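Local atomic coordinates of GCN5-related N-acetyltransferase (Anabaena variabilis, PDB entry 2OZG), a protein that probably transfers acetyl groups from acetyl-coenzyme A to amines, as a GCN5-related N-acetyltransferase possibly acting on aminoglycosides. Residues A[68-73]-A[115-120]; A[234-239]-A[267-272]. All coordinates share one frame; numbering follows the deposited sequence.

Contact 1: residues A[68-73]-A[115-120]; sequences MGQWWG and ISVLYP
Gln70 reaches across to Ile115 and Val117 with an extended side chain that meets both at about a right angle. Its CB lies 4.3 Å from Ile115 CD1. With CG anti to the backbone N (chi1 -159°), the chain runs on to put CD 4.0 Å from Val117 CG2. At the tip, OE1 rests against two methyls, 3.3 Å from Val117 CG2 and 3.7 Å from Ile115 CD1, while NE2 hydrogen-bonds to Gly180 O. OE1 also accepts from Trp72 NE1 at 2.8 Å; the bond is bent (130° at the hydrogen), and the indole N-H arrives from above the carbonyl plane. Ile115 CD1 approaches this indole obliquely, 3.5 Å from NE1. A leucine in place of Gln70 would probably leave the Trp72 N-H without this acceptor and the Gly180 carbonyl without its side-chain donor. The axes of segments 68-72 and 115-118 run at 93°, 8.7 Å apart at their closest. In this GNAT domain strand 75-87, which reaches coenzyme A at Val85 and Ile87, pairs with both, antiparallel to 58-72 and parallel to 115-118, and Trp286 of strand 279-290 packs on Gln70, Trp72 and Val117.

Contact 2: residues A[234-239]-A[267-272]; sequences WVTLSN and DALTLL
Leu269 points its two methyls at different neighbours on strand 227-236, and this is the close-packed part of the contact. CD1 lies over one face of the Trp234 indole, 4.0 Å from the centroid of the six-membered ring and only 11° off the ring normal, a CH-pi contact. The first torsion of Trp234 (chi1 56°) sets CG between the backbone N and the carbonyl carbon, and the ring ends up facing the leucine, which comes from the opposite direction. The indole N-H is engaged by the carbonyl of Lys262. The other methyl, CD2, stands 4.0 Å from Thr236 OG1, a buried hydroxyl that has no polar partner in the model. Val242 and Phe245 of helix 239-250 extend this apolar patch, packing on Thr236 and Leu269 respectively.

The elements follow the GNAT order in the second acetyltransferase region: strand 227-236, helix 239-250, then the parallel strand 258-263, with 267-272 in the loop beyond it. That loop is shaped by an Asx motif. Asp267 OD2 accepts from Thr270 N at 2.8 Å on the syn side and from Thr270 OG1, also at 2.8 Å, on the anti side, so that Asp267 holds the start of the short 3-10 turn 269-272. At this end of the loop Arg285 of the second subunit hydrogen-bonds to the backbone O of Asp267.

Toward the surface the packing thins. Leu272, partly exposed, crosses obliquely to Asn239, the first residue of the helix that Ser238 precedes as N-cap, and beside it the leucine rests on Val242 and Gln243. This side is shared with the second subunit: Thr368 of that chain packs on Asn239, and Lys370 of that chain packs on Leu272.

The centre of contact 1 lies about 6 Å from that of the chain and the centre of contact 2 about 19 Å from it; the two do not touch. They fall in different acetyltransferase ranges, the first holding bound coenzyme A, and share no strand or helix, although successive strand pairings through 279-290, 132-143 and 258-263 connect 115-118 to 227-236. In contact 1 two strands meet, and a buried amide adds a polar element to the aliphatic packing. Contact 2 joins a strand end to a loop, is chiefly apolar where it is buried, and opens at its edge onto the second subunit. Only Pro120 of contact 1 reaches that neighbour, against nine residues of contact 2.

Contact 1: residues A[68-73]-A[115-120]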
# COMPACT_ATOMS: atom_id res chain seq x y z
N MSE A 68 -26.45 24.26 23.96
CA MSE A 68 -27.49 23.71 23.12
C MSE A 68 -28.29 22.67 23.89
O MSE A 68 -28.65 22.89 25.02
CB MSE A 68 -26.84 23.15 21.85
CG MSE A 68 -25.80 22.12 22.11
SE MSE A 68 -25.09 21.28 20.52
CE MSE A 68 -23.27 21.08 21.12
N GLY A 69 -28.65 21.58 23.24
CA GLY A 69 -29.41 20.54 23.90
C GLY A 69 -29.02 19.21 23.34
O GLY A 69 -28.39 19.11 22.26
N GLN A 70 -29.43 18.17 24.07
CA GLN A 70 -29.19 16.79 23.66
C GLN A 70 -30.44 15.98 24.01
O GLN A 70 -31.00 16.14 25.10
CB GLN A 70 -27.98 16.20 24.40
CG GLN A 70 -27.40 15.04 23.68
CD GLN A 70 -26.08 14.61 24.16
OE1 GLN A 70 -25.73 14.83 25.32
NE2 GLN A 70 -25.35 13.86 23.30
N TRP A 71 -30.87 15.12 23.08
CA TRP A 71 -32.07 14.31 23.29
C TRP A 71 -31.79 12.96 24.01
O TRP A 71 -31.17 12.09 23.43
CB TRP A 71 -32.78 14.11 21.97
CG TRP A 71 -33.25 15.39 21.34
CD1 TRP A 71 -32.56 16.13 20.41
CD2 TRP A 71 -34.48 16.09 21.56
NE1 TRP A 71 -33.27 17.23 20.07
CE2 TRP A 71 -34.45 17.24 20.75
CE3 TRP A 71 -35.62 15.85 22.34
CZ2 TRP A 71 -35.53 18.15 20.68
CZ3 TRP A 71 -36.64 16.77 22.32
CH2 TRP A 71 -36.61 17.89 21.50
N TRP A 72 -32.25 12.82 25.27
CA TRP A 72 -32.06 11.60 26.06
C TRP A 72 -33.45 11.10 26.48
O TRP A 72 -34.20 11.84 27.13
CB TRP A 72 -31.19 11.86 27.32
CG TRP A 72 -29.75 12.31 27.00
CD1 TRP A 72 -29.21 13.59 27.06
CD2 TRP A 72 -28.74 11.47 26.44
NE1 TRP A 72 -27.88 13.55 26.67
CE2 TRP A 72 -27.59 12.25 26.27
CE3 TRP A 72 -28.69 10.09 26.15
CZ2 TRP A 72 -26.41 11.71 25.77
CZ3 TRP A 72 -27.56 9.57 25.62
CH2 TRP A 72 -26.43 10.37 25.44
N GLY A 73 -33.76 9.88 26.10
CA GLY A 73 -35.02 9.26 26.35
C GLY A 73 -36.16 10.13 25.80
O GLY A 73 -37.23 10.17 26.36
N ILE A 115 -25.50 18.90 31.79
CA ILE A 115 -24.56 17.98 31.12
C ILE A 115 -23.71 18.72 30.09
O ILE A 115 -24.05 19.84 29.66
CB ILE A 115 -25.24 16.81 30.44
CG1 ILE A 115 -26.32 17.33 29.50
CG2 ILE A 115 -25.92 15.88 31.48
CD1 ILE A 115 -26.83 16.27 28.56
N SER A 116 -22.58 18.13 29.75
CA SER A 116 -21.62 18.69 28.80
C SER A 116 -21.04 17.51 28.04
O SER A 116 -20.84 16.45 28.60
CB SER A 116 -20.52 19.47 29.50
OG SER A 116 -19.51 19.98 28.60
N VAL A 117 -20.81 17.71 26.75
CA VAL A 117 -20.30 16.68 25.86
C VAL A 117 -19.14 17.26 24.99
O VAL A 117 -19.13 18.47 24.67
CB VAL A 117 -21.44 16.19 24.93
CG1 VAL A 117 -20.92 15.29 23.72
CG2 VAL A 117 -22.48 15.47 25.74
N LEU A 118 -18.21 16.37 24.61
CA LEU A 118 -17.06 16.68 23.77
C LEU A 118 -16.46 15.41 23.19
O LEU A 118 -16.65 14.31 23.71
CB LEU A 118 -15.97 17.46 24.58
CG LEU A 118 -15.41 16.85 25.87
CD1 LEU A 118 -14.38 15.77 25.61
CD2 LEU A 118 -14.76 17.95 26.68
N TYR A 119 -15.70 15.60 22.12
CA TYR A 119 -14.96 14.56 21.41
C TYR A 119 -13.51 14.75 21.88
O TYR A 119 -12.90 15.85 21.66
CB TYR A 119 -15.08 14.74 19.90
CG TYR A 119 -16.37 14.26 19.30
CD1 TYR A 119 -16.48 12.95 18.88
CD2 TYR A 119 -17.48 15.10 19.15
CE1 TYR A 119 -17.65 12.47 18.32
CE2 TYR A 119 -18.66 14.64 18.55
CZ TYR A 119 -18.73 13.33 18.17
OH TYR A 119 -19.82 12.77 17.61
N PRO A 120 -12.98 13.79 22.65
CA PRO A 120 -11.63 14.08 23.21
C PRO A 120 -10.42 13.81 22.24
O PRO A 120 -10.43 12.85 21.53
CB PRO A 120 -11.52 13.08 24.37
CG PRO A 120 -12.27 11.86 23.80
CD PRO A 120 -13.48 12.48 23.12

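Contact 2: residues A[234-239]-A[267-272]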
# COMPACT_ATOMS: atom_id res chain seq x y z
N TRP A 234 -28.15 13.18 7.21
CA TRP A 234 -29.27 12.57 6.54
C TRP A 234 -30.36 12.40 7.58
O TRP A 234 -30.05 12.30 8.78
CB TRP A 234 -28.90 11.22 5.90
CG TRP A 234 -28.28 10.22 6.93
CD1 TRP A 234 -26.98 10.08 7.21
CD2 TRP A 234 -28.97 9.29 7.78
NE1 TRP A 234 -26.81 9.14 8.16
CE2 TRP A 234 -28.02 8.66 8.55
CE3 TRP A 234 -30.31 8.99 8.01
CZ2 TRP A 234 -28.35 7.72 9.50
CZ3 TRP A 234 -30.64 8.09 8.94
CH2 TRP A 234 -29.67 7.46 9.71
N VAL A 235 -31.61 12.32 7.09
CA VAL A 235 -32.76 12.01 7.88
C VAL A 235 -33.67 11.04 7.09
O VAL A 235 -33.91 11.22 5.90
CB VAL A 235 -33.53 13.27 8.35
CG1 VAL A 235 -34.96 12.94 8.80
CG2 VAL A 235 -32.77 13.99 9.46
N THR A 236 -34.15 9.99 7.78
CA THR A 236 -35.11 9.01 7.20
C THR A 236 -36.14 8.73 8.29
O THR A 236 -35.83 8.11 9.34
CB THR A 236 -34.45 7.72 6.67
OG1 THR A 236 -33.73 7.08 7.71
CG2 THR A 236 -33.46 8.06 5.57
N LEU A 237 -37.36 9.24 8.10
CA LEU A 237 -38.40 9.09 9.13
C LEU A 237 -39.27 7.86 8.95
O LEU A 237 -39.95 7.45 9.89
CB LEU A 237 -39.28 10.32 9.24
CG LEU A 237 -38.58 11.64 9.57
CD1 LEU A 237 -39.60 12.77 9.61
CD2 LEU A 237 -37.83 11.53 10.89
N SER A 238 -39.20 7.24 7.78
CA SER A 238 -40.07 6.13 7.44
C SER A 238 -39.32 5.20 6.51
O SER A 238 -38.31 5.58 5.93
CB SER A 238 -41.30 6.67 6.72
OG SER A 238 -40.92 7.20 5.46
N ASN A 239 -39.86 4.00 6.34
CA ASN A 239 -39.25 3.03 5.43
C ASN A 239 -39.22 3.47 3.96
O ASN A 239 -38.24 3.20 3.27
CB ASN A 239 -39.95 1.68 5.57
CG ASN A 239 -39.27 0.62 4.74
OD1 ASN A 239 -38.02 0.45 4.74
ND2 ASN A 239 -40.08 -0.08 4.02
N ASP A 267 -25.62 0.06 12.88
CA ASP A 267 -26.42 0.77 11.93
C ASP A 267 -27.60 -0.06 11.39
O ASP A 267 -27.42 -1.17 10.91
CB ASP A 267 -25.52 1.24 10.79
CG ASP A 267 -26.29 1.63 9.55
OD1 ASP A 267 -26.81 2.75 9.50
OD2 ASP A 267 -26.33 0.81 8.60
N ALA A 268 -28.78 0.53 11.37
CA ALA A 268 -29.99 -0.11 10.88
C ALA A 268 -30.21 0.01 9.35
O ALA A 268 -30.91 -0.83 8.75
CB ALA A 268 -31.19 0.47 11.62
N LEU A 269 -29.64 1.04 8.72
CA LEU A 269 -29.81 1.24 7.29
C LEU A 269 -29.25 0.06 6.50
O LEU A 269 -29.82 -0.34 5.49
CB LEU A 269 -29.13 2.54 6.83
CG LEU A 269 -29.59 3.91 7.36
CD1 LEU A 269 -28.85 4.98 6.61
CD2 LEU A 269 -31.04 4.15 7.28
N THR A 270 -28.17 -0.53 6.98
CA THR A 270 -27.54 -1.68 6.32
C THR A 270 -28.43 -2.94 6.39
O THR A 270 -28.18 -3.92 5.70
CB THR A 270 -26.15 -1.96 6.90
OG1 THR A 270 -26.20 -1.97 8.32
CG2 THR A 270 -25.16 -0.87 6.45
N LEU A 271 -29.48 -2.89 7.20
CA LEU A 271 -30.38 -4.04 7.29
C LEU A 271 -31.06 -4.26 5.93
O LEU A 271 -31.33 -5.39 5.54
CB LEU A 271 -31.42 -3.84 8.42
CG LEU A 271 -32.50 -4.93 8.55
CD1 LEU A 271 -31.87 -6.27 8.83
CD2 LEU A 271 -33.47 -4.56 9.61
N LEU A 272 -31.30 -3.17 5.21
CA LEU A 272 -31.96 -3.25 3.94
C LEU A 272 -31.10 -3.63 2.72
O LEU A 272 -31.64 -3.84 1.66
CB LEU A 272 -32.69 -1.94 3.67
CG LEU A 272 -33.77 -1.57 4.69
CD1 LEU A 272 -34.52 -0.37 4.18
CD2 LEU A 272 -34.74 -2.72 4.92